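Local coordinates for fatty acid-binding protein homolog (Ascaris suum, PDB 6I8X) that binds fatty acids such as vaccenic acid inside a beta-barrel and may sequester toxic fatty acids or help maintain the lipid layer of the nematode eggshell, at residues D26-A31 and D118-E123; R52-G57 and R61-N66; K76-A79 and E83-D86; M133-S136 and S141-R144. All coordinates share one frame; numbering follows the deposited sequence.

Contact 1 of 4, residues D26-A31 and D118-E123. With EDO (1,2-ethanediol), chain H.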
loop_
_atom_site.group_PDB
_atom_site.type_symbol
_atom_site.label_atom_id
_atom_site.label_comp_id
_atom_site.label_asym_id
_atom_site.label_seq_id
_atom_site.Cartn_x
_atom_site.Cartn_y
_atom_site.Cartn_z
ATOM N N ASP A 26 2.350 -9.886 13.672
ATOM C CA ASP A 26 1.845 -9.702 15.039
ATOM C C ASP A 26 2.702 -8.751 15.893
ATOM O O ASP A 26 2.152 -7.855 16.527
ATOM C CB ASP A 26 1.675 -11.037 15.768
ATOM C CG ASP A 26 0.999 -10.858 17.104
ATOM O OD1 ASP A 26 -0.234 -10.812 17.125
ATOM O OD2 ASP A 26 1.725 -10.704 18.134
ATOM N N GLU A 27 4.016 -8.963 15.944
ATOM C CA GLU A 27 4.883 -8.085 16.736
ATOM C C GLU A 27 4.881 -6.659 16.182
ATOM O O GLU A 27 4.962 -5.703 16.957
ATOM C CB GLU A 27 6.311 -8.661 16.880
ATOM C CG GLU A 27 7.055 -8.197 18.137
ATOM C CD GLU A 27 6.397 -8.365 19.503
ATOM O OE1 GLU A 27 5.587 -9.304 19.683
ATOM O OE2 GLU A 27 6.715 -7.555 20.405
ATOM N N TYR A 28 4.755 -6.523 14.846
ATOM C CA TYR A 28 4.668 -5.230 14.175
ATOM C C TYR A 28 3.415 -4.497 14.624
ATOM O O TYR A 28 3.499 -3.316 14.918
ATOM C CB TYR A 28 4.668 -5.378 12.633
ATOM C CG TYR A 28 4.224 -4.104 11.936
ATOM C CD1 TYR A 28 5.114 -3.048 11.733
ATOM C CD2 TYR A 28 2.894 -3.912 11.575
ATOM C CE1 TYR A 28 4.703 -1.866 11.114
ATOM C CE2 TYR A 28 2.464 -2.717 10.997
ATOM C CZ TYR A 28 3.379 -1.708 10.747
ATOM O OH TYR A 28 2.960 -0.555 10.143
ATOM N N LEU A 29 2.251 -5.182 14.619
ATOM C CA LEU A 29 0.963 -4.612 15.033
ATOM C C LEU A 29 0.987 -4.223 16.502
ATOM O O LEU A 29 0.395 -3.217 16.881
ATOM C CB LEU A 29 -0.218 -5.556 14.719
ATOM C CG LEU A 29 -0.528 -5.796 13.232
ATOM C CD1 LEU A 29 -1.558 -6.894 13.081
ATOM C CD2 LEU A 29 -1.002 -4.498 12.518
ATOM N N LYS A 30 1.727 -4.985 17.302
ATOM C CA LYS A 30 1.952 -4.732 18.722
ATOM C C LYS A 30 2.784 -3.445 18.906
ATOM O O LYS A 30 2.403 -2.594 19.710
ATOM C CB LYS A 30 2.651 -5.932 19.368
ATOM C CG LYS A 30 2.061 -6.275 20.703
ATOM C CD LYS A 30 2.584 -7.590 21.227
ATOM C CE LYS A 30 2.473 -7.576 22.711
ATOM N NZ LYS A 30 2.970 -8.831 23.313
ATOM N N ALA A 31 3.875 -3.277 18.117
ATOM C CA ALA A 31 4.741 -2.086 18.175
ATOM C C ALA A 31 3.950 -0.818 17.798
ATOM O O ALA A 31 4.170 0.247 18.360
ATOM C CB ALA A 31 5.958 -2.266 17.267
ATOM N N ASP A 118 1.913 11.310 12.942
ATOM C CA ASP A 118 1.843 9.907 12.555
ATOM C C ASP A 118 2.129 9.744 11.034
ATOM O O ASP A 118 1.221 9.858 10.205
ATOM C CB ASP A 118 0.493 9.298 12.967
ATOM C CG ASP A 118 0.524 7.787 13.119
ATOM O OD1 ASP A 118 1.444 7.150 12.556
ATOM O OD2 ASP A 118 -0.377 7.241 13.794
ATOM N N VAL A 119 3.415 9.517 10.697
ATOM C CA VAL A 119 3.938 9.356 9.336
ATOM C C VAL A 119 4.511 7.950 9.199
ATOM O O VAL A 119 5.377 7.560 9.986
ATOM C CB VAL A 119 5.009 10.429 8.981
ATOM C CG1 VAL A 119 5.608 10.191 7.591
ATOM C CG2 VAL A 119 4.439 11.840 9.080
ATOM N N GLU A 120 4.051 7.203 8.182
ATOM C CA GLU A 120 4.533 5.855 7.930
ATOM C C GLU A 120 4.624 5.519 6.438
ATOM O O GLU A 120 3.668 5.747 5.692
ATOM C CB GLU A 120 3.687 4.816 8.683
ATOM C CG GLU A 120 4.142 3.399 8.379
ATOM C CD GLU A 120 3.724 2.306 9.328
ATOM O OE1 GLU A 120 2.544 2.297 9.741
ATOM O OE2 GLU A 120 4.553 1.405 9.585
ATOM N N THR A 121 5.766 4.927 6.032
ATOM C CA THR A 121 6.029 4.475 4.671
ATOM C C THR A 121 6.006 2.938 4.547
ATOM O O THR A 121 6.656 2.237 5.339
ATOM C CB THR A 121 7.341 5.092 4.150
ATOM O OG1 THR A 121 7.264 6.514 4.279
ATOM C CG2 THR A 121 7.630 4.729 2.679
ATOM N N TYR A 122 5.277 2.429 3.531
ATOM C CA TYR A 122 5.224 0.997 3.174
ATOM C C TYR A 122 5.985 0.816 1.865
ATOM O O TYR A 122 5.881 1.647 0.970
ATOM C CB TYR A 122 3.789 0.475 3.009
ATOM C CG TYR A 122 2.876 0.834 4.153
ATOM C CD1 TYR A 122 3.124 0.369 5.441
ATOM C CD2 TYR A 122 1.791 1.681 3.963
ATOM C CE1 TYR A 122 2.282 0.697 6.504
ATOM C CE2 TYR A 122 0.963 2.050 5.027
ATOM C CZ TYR A 122 1.204 1.543 6.294
ATOM O OH TYR A 122 0.372 1.872 7.337
ATOM N N GLU A 123 6.731 -0.275 1.751
ATOM C CA GLU A 123 7.554 -0.578 0.591
ATOM C C GLU A 123 7.050 -1.838 -0.120
ATOM O O GLU A 123 6.753 -2.830 0.537
ATOM C CB GLU A 123 8.989 -0.746 1.083
ATOM C CG GLU A 123 10.018 -1.150 0.047
ATOM C CD GLU A 123 11.380 -1.483 0.632
ATOM O OE1 GLU A 123 11.774 -0.856 1.644
ATOM O OE2 GLU A 123 12.054 -2.380 0.075
HETATM C C1 EDO H . 9.956 0.125 5.945
HETATM O O1 EDO H . 9.561 0.691 4.703
HETATM C C2 EDO H . 10.495 -1.319 5.736
HETATM O O2 EDO H . 11.451 -1.316 4.693
#
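The hydroxyl of Tyr28 meets the carboxylate of Glu120 across the gap between helix 25-31 and strand 119-127, a compact example of a helix tied to a barrel wall by one buried polar pair. Along 26-31, Asp26 opens the segment with salt bridges to Arg39 and Lys43 of helix 36-43. Tyr28 alone makes the crossing. With CG trans to the backbone nitrogen (chi1 165°), its ring reaches out from the helix, and the hydroxyl OH donates to Glu120 OE2 over 2.6 Å. The acceptor lies at the edge of the tyrosine ring, in its plane, while the hydroxyl meets OE2 on the syn side of the carboxylate, 22° out of that plane. The ring and carboxylate planes are 31° apart. Glu120 comes from the opposite direction on an extended chain, and its other oxygen, OE1, pairs with Arg32, which also bridges to Asp118. Arginine and tyrosine together would be expected to stabilise the buried carboxylate as an anion. Tyr122 adds a lighter touch: its CE1 edge lies 3.9 Å from Tyr28 OH. Leu29, next in the helix, instead packs on Arg39, Ile42 and Lys43. In the fold, the Tyr28 ring rests on Met135 and Trp137 of strand 130-137 and on Thr142 of strand 140-148, so helix 25-31 lies against three successive strands, with helix 36-43 beside it.

Contact 2 of 4, residues R52-G57 and R61-N66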
loop_
_atom_site.group_PDB
_atom_site.type_symbol
_atom_site.label_atom_id
_atom_site.label_comp_id
_atom_site.label_asym_id
_atom_site.label_seq_id
_atom_site.Cartn_x
_atom_site.Cartn_y
_atom_site.Cartn_z
ATOM N N ARG A 52 -3.755 -0.506 -11.242
ATOM C CA ARG A 52 -3.997 -0.403 -12.675
ATOM C C ARG A 52 -3.713 1.010 -13.190
ATOM O O ARG A 52 -3.652 1.949 -12.391
ATOM C CB ARG A 52 -5.433 -0.845 -13.022
ATOM C CG ARG A 52 -6.530 0.078 -12.497
ATOM C CD ARG A 52 -7.871 -0.303 -13.072
ATOM N NE ARG A 52 -8.944 0.554 -12.564
ATOM C CZ ARG A 52 -9.679 0.288 -11.485
ATOM N NH1 ARG A 52 -9.456 -0.814 -10.772
ATOM N NH2 ARG A 52 -10.634 1.128 -11.103
ATOM N N ASN A 53 -3.610 1.161 -14.534
ATOM C CA ASN A 53 -3.522 2.453 -15.214
ATOM C C ASN A 53 -4.898 3.070 -14.952
ATOM O O ASN A 53 -5.883 2.333 -14.921
ATOM C CB ASN A 53 -3.328 2.266 -16.726
ATOM C CG ASN A 53 -1.985 1.705 -17.106
ATOM O OD1 ASN A 53 -0.984 2.385 -17.031
ATOM N ND2 ASN A 53 -1.928 0.442 -17.494
ATOM N N ALA A 54 -4.968 4.377 -14.686
ATOM C CA ALA A 54 -6.243 5.044 -14.365
ATOM C C ALA A 54 -7.354 4.770 -15.383
ATOM O O ALA A 54 -7.156 4.983 -16.575
ATOM C CB ALA A 54 -6.033 6.541 -14.203
ATOM N N ALA A 55 -8.531 4.325 -14.897
ATOM C CA ALA A 55 -9.711 4.037 -15.722
ATOM C C ALA A 55 -10.142 5.263 -16.550
ATOM O O ALA A 55 -10.769 5.108 -17.597
ATOM C CB ALA A 55 -10.856 3.561 -14.844
ATOM N N SER A 56 -9.761 6.474 -16.098
ATOM C CA SER A 56 -10.044 7.745 -16.774
ATOM C C SER A 56 -9.206 7.936 -18.072
ATOM O O SER A 56 -9.506 8.831 -18.871
ATOM C CB SER A 56 -9.796 8.901 -15.815
ATOM O OG SER A 56 -8.400 9.020 -15.606
ATOM N N GLY A 57 -8.161 7.123 -18.247
ATOM C CA GLY A 57 -7.307 7.156 -19.429
ATOM C C GLY A 57 -6.187 8.172 -19.404
ATOM O O GLY A 57 -5.450 8.296 -20.391
ATOM N N ARG A 61 -1.162 8.199 -14.719
ATOM C CA ARG A 61 -2.102 8.244 -13.609
ATOM C C ARG A 61 -2.595 6.829 -13.352
ATOM O O ARG A 61 -2.735 6.027 -14.295
ATOM C CB ARG A 61 -3.225 9.268 -13.790
ATOM C CG ARG A 61 -2.644 10.659 -13.713
ATOM C CD ARG A 61 -3.503 11.633 -12.970
ATOM N NE ARG A 61 -2.808 12.910 -12.855
ATOM C CZ ARG A 61 -2.459 13.477 -11.708
ATOM N NH1 ARG A 61 -2.787 12.911 -10.553
ATOM N NH2 ARG A 61 -1.835 14.647 -11.705
ATOM N N TYR A 62 -2.772 6.496 -12.059
ATOM C CA TYR A 62 -3.121 5.148 -11.627
ATOM C C TYR A 62 -4.278 5.074 -10.669
ATOM O O TYR A 62 -4.649 6.061 -10.035
ATOM C CB TYR A 62 -1.881 4.507 -10.966
ATOM C CG TYR A 62 -0.696 4.499 -11.899
ATOM C CD1 TYR A 62 -0.539 3.484 -12.842
ATOM C CD2 TYR A 62 0.190 5.582 -11.944
ATOM C CE1 TYR A 62 0.476 3.531 -13.787
ATOM C CE2 TYR A 62 1.203 5.645 -12.899
ATOM C CZ TYR A 62 1.336 4.618 -13.823
ATOM O OH TYR A 62 2.338 4.631 -14.749
ATOM N N ASP A 63 -4.810 3.863 -10.531
ATOM C CA ASP A 63 -5.830 3.518 -9.553
ATOM C C ASP A 63 -5.293 2.380 -8.707
ATOM O O ASP A 63 -4.591 1.496 -9.211
ATOM C CB ASP A 63 -7.147 3.064 -10.215
ATOM C CG ASP A 63 -7.778 4.055 -11.151
ATOM O OD1 ASP A 63 -7.582 5.283 -10.946
ATOM O OD2 ASP A 63 -8.476 3.616 -12.089
ATOM N N MET A 64 -5.608 2.399 -7.437
ATOM C CA MET A 64 -5.255 1.296 -6.558
ATOM C C MET A 64 -6.405 1.046 -5.586
ATOM O O MET A 64 -7.074 1.969 -5.121
ATOM C CB MET A 64 -3.854 1.410 -5.895
ATOM C CG MET A 64 -3.841 1.926 -4.469
ATOM S SD MET A 64 -4.110 0.708 -3.130
ATOM C CE MET A 64 -2.503 0.122 -2.871
ATOM N N GLU A 65 -6.639 -0.217 -5.317
ATOM C CA GLU A 65 -7.682 -0.661 -4.403
ATOM C C GLU A 65 -7.090 -1.596 -3.389
ATOM O O GLU A 65 -6.246 -2.423 -3.721
ATOM C CB GLU A 65 -8.791 -1.414 -5.180
ATOM C CG GLU A 65 -9.504 -0.560 -6.218
ATOM C CD GLU A 65 -10.660 -1.224 -6.934
ATOM O OE1 GLU A 65 -10.416 -2.143 -7.749
ATOM O OE2 GLU A 65 -11.811 -0.786 -6.716
ATOM N N ASN A 66 -7.571 -1.500 -2.168
ATOM C CA ASN A 66 -7.289 -2.431 -1.092
ATOM C C ASN A 66 -8.645 -3.014 -0.777
ATOM O O ASN A 66 -9.502 -2.297 -0.268
ATOM C CB ASN A 66 -6.767 -1.730 0.150
ATOM C CG ASN A 66 -5.288 -1.615 0.199
ATOM O OD1 ASN A 66 -4.577 -2.594 0.066
ATOM N ND2 ASN A 66 -4.805 -0.421 0.453
HETATM O O HOH W 1 -1.182 5.293 -16.738
HETATM O O HOH W 2 -9.254 6.687 -12.820
#
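Arg52 lays one face of its guanidinium over Asp63 CB, which sits 3.8 Å from the guanidinium plane and is displaced toward its rim. The guanidinium stands at 79° to the Asp63 carboxylate, and NE forms a salt bridge with OD2 at 3.1 Å. At the guanidinium edge, NH1 makes a weaker salt bridge to Glu65 OE1, whose partner oxygen OE2 is bonded to His74. Arg52 can reach both acids because CG sits between its backbone nitrogen and carbonyl carbon (chi1 67°) while the chain beyond runs straight to NE. Asp63 OD2 is gripped a second time, by Ala55 N at 2.9 Å, on the syn side but well out of the carboxylate plane (33°). Its OD1 takes a water and the backbone nitrogen of Asp77. In the backbone, Arg52 and Asp63 exchange two antiparallel bonds. Farther on, Ala54 N reaches Arg61 O at 2.8 Å, from above the carbonyl plane, and a water joins that oxygen to Asn53 OD1. The result illustrates a hairpin in which one aspartate binds both the partner strand's arginine and the Ala54-Gly57 type I turn that follows it. Strand 72-78 flanks 62-68 on its other side: Lys76 packs on Arg52 and Asp63, the Tyr62 ring meets Trp78, and Asp77 bonds Ser56 OG through OD1 and Arg61 NH1 through its carbonyl, while Arg61 NH2 forms a salt bridge with Glu82.

Contact 3 of 4, residues K76-A79 and E83-D86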
loop_
_atom_site.group_PDB
_atom_site.type_symbol
_atom_site.label_atom_id
_atom_site.label_comp_id
_atom_site.label_asym_id
_atom_site.label_seq_id
_atom_site.Cartn_x
_atom_site.Cartn_y
_atom_site.Cartn_z
ATOM N N LYS A 76 -8.300 6.746 -6.731
ATOM C CA LYS A 76 -8.413 6.977 -8.175
ATOM C C LYS A 76 -7.654 8.172 -8.698
ATOM O O LYS A 76 -7.682 9.245 -8.094
ATOM C CB LYS A 76 -9.890 7.096 -8.596
ATOM C CG LYS A 76 -10.815 5.980 -8.078
ATOM C CD LYS A 76 -10.647 4.661 -8.835
ATOM C CE LYS A 76 -11.838 3.748 -8.654
ATOM N NZ LYS A 76 -13.078 4.312 -9.269
ATOM N N ASP A 77 -7.024 7.986 -9.873
ATOM C CA ASP A 77 -6.286 8.982 -10.645
ATOM C C ASP A 77 -5.102 9.608 -9.929
ATOM O O ASP A 77 -4.904 10.821 -10.029
ATOM C CB ASP A 77 -7.235 10.084 -11.173
ATOM C CG ASP A 77 -7.802 9.731 -12.512
ATOM O OD1 ASP A 77 -7.015 9.629 -13.472
ATOM O OD2 ASP A 77 -9.020 9.503 -12.591
ATOM N N TRP A 78 -4.298 8.798 -9.249
ATOM C CA TRP A 78 -3.117 9.341 -8.587
ATOM C C TRP A 78 -1.848 9.261 -9.479
ATOM O O TRP A 78 -1.798 8.482 -10.429
ATOM C CB TRP A 78 -2.893 8.733 -7.200
ATOM C CG TRP A 78 -2.805 7.233 -7.197
ATOM C CD1 TRP A 78 -3.809 6.359 -6.903
ATOM C CD2 TRP A 78 -1.639 6.434 -7.464
ATOM N NE1 TRP A 78 -3.348 5.071 -6.977
ATOM C CE2 TRP A 78 -2.029 5.083 -7.357
ATOM C CE3 TRP A 78 -0.304 6.731 -7.808
ATOM C CZ2 TRP A 78 -1.144 4.022 -7.594
ATOM C CZ3 TRP A 78 0.565 5.686 -8.085
ATOM C CH2 TRP A 78 0.152 4.345 -7.957
ATOM N N ALA A 79 -0.856 10.091 -9.181
ATOM C CA ALA A 79 0.403 10.101 -9.900
ATOM C C ALA A 79 1.532 9.829 -8.911
ATOM O O ALA A 79 1.413 10.166 -7.725
ATOM C CB ALA A 79 0.608 11.463 -10.569
ATOM N N GLU A 83 1.059 13.919 -3.773
ATOM C CA GLU A 83 0.255 13.717 -2.566
ATOM C C GLU A 83 -1.228 13.996 -2.832
ATOM O O GLU A 83 -1.561 14.962 -3.521
ATOM C CB GLU A 83 0.778 14.630 -1.436
ATOM C CG GLU A 83 0.152 14.357 -0.078
ATOM C CD GLU A 83 0.643 15.245 1.051
ATOM O OE1 GLU A 83 0.200 16.413 1.125
ATOM O OE2 GLU A 83 1.431 14.756 1.892
ATOM N N PHE A 84 -2.105 13.162 -2.265
ATOM C CA PHE A 84 -3.562 13.294 -2.328
ATOM C C PHE A 84 -4.134 12.975 -0.942
ATOM O O PHE A 84 -3.452 12.379 -0.101
ATOM C CB PHE A 84 -4.171 12.346 -3.393
ATOM C CG PHE A 84 -3.972 10.849 -3.202
ATOM C CD1 PHE A 84 -2.847 10.214 -3.706
ATOM C CD2 PHE A 84 -4.952 10.074 -2.587
ATOM C CE1 PHE A 84 -2.682 8.836 -3.572
ATOM C CE2 PHE A 84 -4.799 8.696 -2.459
ATOM C CZ PHE A 84 -3.669 8.079 -2.960
ATOM N N GLN A 85 -5.374 13.381 -0.698
ATOM C CA GLN A 85 -6.060 13.088 0.549
ATOM C C GLN A 85 -7.224 12.137 0.261
ATOM O O GLN A 85 -7.970 12.358 -0.694
ATOM C CB GLN A 85 -6.557 14.369 1.241
ATOM C CG GLN A 85 -7.004 14.084 2.675
ATOM C CD GLN A 85 -7.517 15.292 3.408
ATOM O OE1 GLN A 85 -6.803 16.285 3.621
ATOM N NE2 GLN A 85 -8.743 15.184 3.890
ATOM N N ASP A 86 -7.360 11.074 1.072
ATOM C CA ASP A 86 -8.432 10.085 0.933
ATOM C C ASP A 86 -8.646 9.271 2.203
ATOM O O ASP A 86 -7.842 9.327 3.138
ATOM C CB ASP A 86 -8.162 9.137 -0.249
ATOM C CG ASP A 86 -9.405 8.567 -0.892
ATOM O OD1 ASP A 86 -10.522 8.916 -0.447
ATOM O OD2 ASP A 86 -9.266 7.765 -1.829
HETATM O O HOH W 3 -9.651 8.722 -5.096
#
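Phe84 and Trp78 carry most of this contact, which shows how two strands that are not paired through their backbones can still be joined by aromatic side chains. The CA atoms of the two residues lie 7.4 Å apart, and both CA-CB bonds lead into the space between the segments. The closest meeting is not between rings: Trp78 CB approaches Phe84 CE1 to 3.6 Å, with Phe84 CD1 only slightly farther off, so the methylene at the root of the indole approaches the phenyl ring obliquely. The five-membered ring of Trp78 and the phenyl ring are almost parallel, 14° apart, yet they are slid past each other, with centroids 5.5 Å apart and little overlap. From its root the indole then leads on, away from Phe84, to stack with Phe98 and to meet Tyr62, while Phe84 touches His75 and Ile96. Trp78 follows Asp77 in a G1 beta bulge, where both residues face Tyr62 of the neighbouring strand 62-68. A lesser polar link runs through a water, which accepts from Lys76 N at 2.9 Å and donates weakly to Asp86 OD2; that same carboxylate oxygen also bonds His75. Strands 72-78 and 84-87 end the sheet order, and fatty acid-binding proteins characteristically have a gap between two such strands. The chemistry is consistent with such a gap: apolar packing and a water span the interval in place of a ladder of backbone bonds.

Contact 4 of 4, residues M133-S136 and S141-R144. With VCA (vaccenic acid), chain C.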
loop_
_atom_site.group_PDB
_atom_site.type_symbol
_atom_site.label_atom_id
_atom_site.label_comp_id
_atom_site.label_asym_id
_atom_site.label_seq_id
_atom_site.Cartn_x
_atom_site.Cartn_y
_atom_site.Cartn_z
ATOM N N MET A 133 5.206 -6.724 0.527
ATOM C CA MET A 133 4.980 -5.469 1.199
ATOM C C MET A 133 5.761 -5.486 2.497
ATOM O O MET A 133 5.518 -6.349 3.326
ATOM C CB MET A 133 3.502 -5.243 1.474
ATOM C CG MET A 133 3.216 -3.841 1.982
ATOM S SD MET A 133 1.528 -3.808 2.570
ATOM C CE MET A 133 1.250 -2.099 2.657
ATOM N N LYS A 134 6.666 -4.517 2.686
ATOM C CA LYS A 134 7.511 -4.397 3.873
ATOM C C LYS A 134 7.162 -3.154 4.678
ATOM O O LYS A 134 6.928 -2.072 4.127
ATOM C CB LYS A 134 9.014 -4.380 3.497
ATOM C CG LYS A 134 9.507 -5.678 2.877
ATOM C CD LYS A 134 11.008 -5.634 2.582
ATOM C CE LYS A 134 11.517 -6.849 1.823
ATOM N NZ LYS A 134 11.531 -8.092 2.654
ATOM N N MET A 135 7.146 -3.319 6.006
ATOM C CA MET A 135 6.830 -2.263 6.965
ATOM C C MET A 135 7.742 -2.403 8.164
ATOM O O MET A 135 8.160 -3.513 8.497
ATOM C CB MET A 135 5.370 -2.369 7.435
ATOM C CG MET A 135 4.395 -2.473 6.322
ATOM S SD MET A 135 3.334 -3.884 6.483
ATOM C CE MET A 135 1.977 -3.155 7.428
ATOM N N SER A 136 8.000 -1.275 8.837
ATOM C CA SER A 136 8.852 -1.182 10.010
ATOM C C SER A 136 8.332 -0.132 10.978
ATOM O O SER A 136 8.012 0.987 10.554
ATOM C CB SER A 136 10.279 -0.837 9.593
ATOM O OG SER A 136 11.191 -1.249 10.592
ATOM N N SER A 141 10.216 -5.088 12.161
ATOM C CA SER A 141 9.961 -5.273 10.721
ATOM C C SER A 141 9.030 -6.443 10.418
ATOM O O SER A 141 9.002 -7.424 11.157
ATOM C CB SER A 141 11.272 -5.465 9.957
ATOM O OG SER A 141 11.995 -4.251 9.907
ATOM N N THR A 142 8.299 -6.339 9.296
ATOM C CA THR A 142 7.351 -7.340 8.801
ATOM C C THR A 142 7.313 -7.342 7.261
ATOM O O THR A 142 7.542 -6.306 6.645
ATOM C CB THR A 142 5.950 -7.160 9.445
ATOM O OG1 THR A 142 5.122 -8.247 9.037
ATOM C CG2 THR A 142 5.264 -5.829 9.061
ATOM N N SER A 143 7.059 -8.515 6.662
ATOM C CA SER A 143 6.912 -8.717 5.214
ATOM C C SER A 143 5.599 -9.460 5.000
ATOM O O SER A 143 5.324 -10.407 5.723
ATOM C CB SER A 143 8.065 -9.549 4.655
ATOM O OG SER A 143 9.213 -8.731 4.600
ATOM N N ARG A 144 4.783 -9.008 4.047
ATOM C CA ARG A 144 3.475 -9.597 3.712
ATOM C C ARG A 144 3.596 -9.961 2.247
ATOM O O ARG A 144 4.027 -9.126 1.443
ATOM C CB ARG A 144 2.333 -8.562 3.924
ATOM C CG ARG A 144 2.233 -7.965 5.339
ATOM C CD ARG A 144 1.135 -8.630 6.160
ATOM N NE ARG A 144 -0.153 -8.005 5.923
ATOM C CZ ARG A 144 -1.329 -8.532 6.235
ATOM N NH1 ARG A 144 -1.400 -9.721 6.825
ATOM N NH2 ARG A 144 -2.442 -7.865 5.988
HETATM O O2 VCA C . -2.454 -2.745 3.509
HETATM C C1 VCA C . -2.799 -3.897 4.038
HETATM O O1 VCA C . -2.723 -4.944 3.442
HETATM C C2 VCA C . -3.289 -3.806 5.456
HETATM C C3 VCA C . -4.443 -4.740 5.808
HETATM C C4 VCA C . -5.129 -4.349 7.107
HETATM C C5 VCA C . -6.190 -5.314 7.595
HETATM C C6 VCA C . -7.577 -5.028 7.055
HETATM C C7 VCA C . -8.573 -6.118 7.398
HETATM C C8 VCA C . -9.191 -6.082 8.787
HETATM C C9 VCA C . -10.376 -5.146 8.921
HETATM C C10 VCA C . -10.888 -5.039 10.362
HETATM C C11 VCA C . -11.507 -3.712 10.683
HETATM C C12 VCA C . -10.861 -2.566 10.806
HETATM C C13 VCA C . -9.383 -2.360 10.638
HETATM C C14 VCA C . -8.899 -0.981 11.087
HETATM C C15 VCA C . -7.387 -0.818 11.074
HETATM C C16 VCA C . -6.714 -1.035 9.725
HETATM C C17 VCA C . -5.218 -0.780 9.747
HETATM C C18 VCA C . -4.613 -0.660 8.375
#
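Met135 and Thr142 lie side by side and point the same way, the methionine SD resting 3.8 Å from the threonine CG2. Thr142 presents this methyl because its hydroxyl is turned trans to the backbone nitrogen (chi1 -174°), where OG1 bonds to the carbonyl of Glu23. Met135, bent at its second and third torsions, passes SD alongside that methyl. On the same face, Met133 and Arg144 diverge toward the ligand. Met133 runs fully extended and brings CE to 3.9 Å from O2 of vaccenic acid, whereas Arg144 bends twice and sets its guanidinium edge beside the start of the acyl chain, NH2 lying 3.7 Å from C3. The guanidinium is held by a salt bridge from NH1 to Asp22 and a cation-pi contact with Phe25; the fatty acid is also hydrogen-bonded to Lys49 NZ. The opposite face is polar. Lys134 curls at its last torsion so that NZ donates to Ser143 OG at 3.1 Å, and the hydroxyls of Ser136 and Ser141 share a hydrogen bond. Between the faces runs a regular ladder in which Met133 with Arg144 and Met135 with Thr142 are the hydrogen-bonded pairs; the straightest bond, Met133 N to Arg144 O, measures 2.8 Å and is 173° at the hydrogen. CA-H...O contacts, among them Lys134 CA to Thr142 O, fill the intervals. An antiparallel hairpin with Met133, Met135, Thr142 and Arg144 on its inner face fits the fatty acid-binding protein barrel, and here Met133 and Arg144 border the head-group end of the lipid.

How the contacts relate
The four contacts fall into two neighbouring pairs within one antiparallel barrel. Contacts 1 and 4, with centres about 8 Å apart, share adjacent strands: Glu123 O lies 2.7 Å from Lys134 N, probably as a hydrogen bond, and Tyr28 CG packs 3.5 Å from Thr142 CG2. Contacts 2 and 3, centres about 10 Å apart, are similarly joined, with Tyr62 N 2.7 Å from Trp78 O. The pairs lie well apart, the centres of contacts 1 and 3 being about 22 Å from each other. Contact 4 supplies Met133 and Arg144 to the vaccenic acid pocket, and the Tyr122 side chain of contact 1 comes within about 6 Å of the lipid. Arg52 of contact 2 instead borders a bound tris(hydroxyethyl)aminomethane.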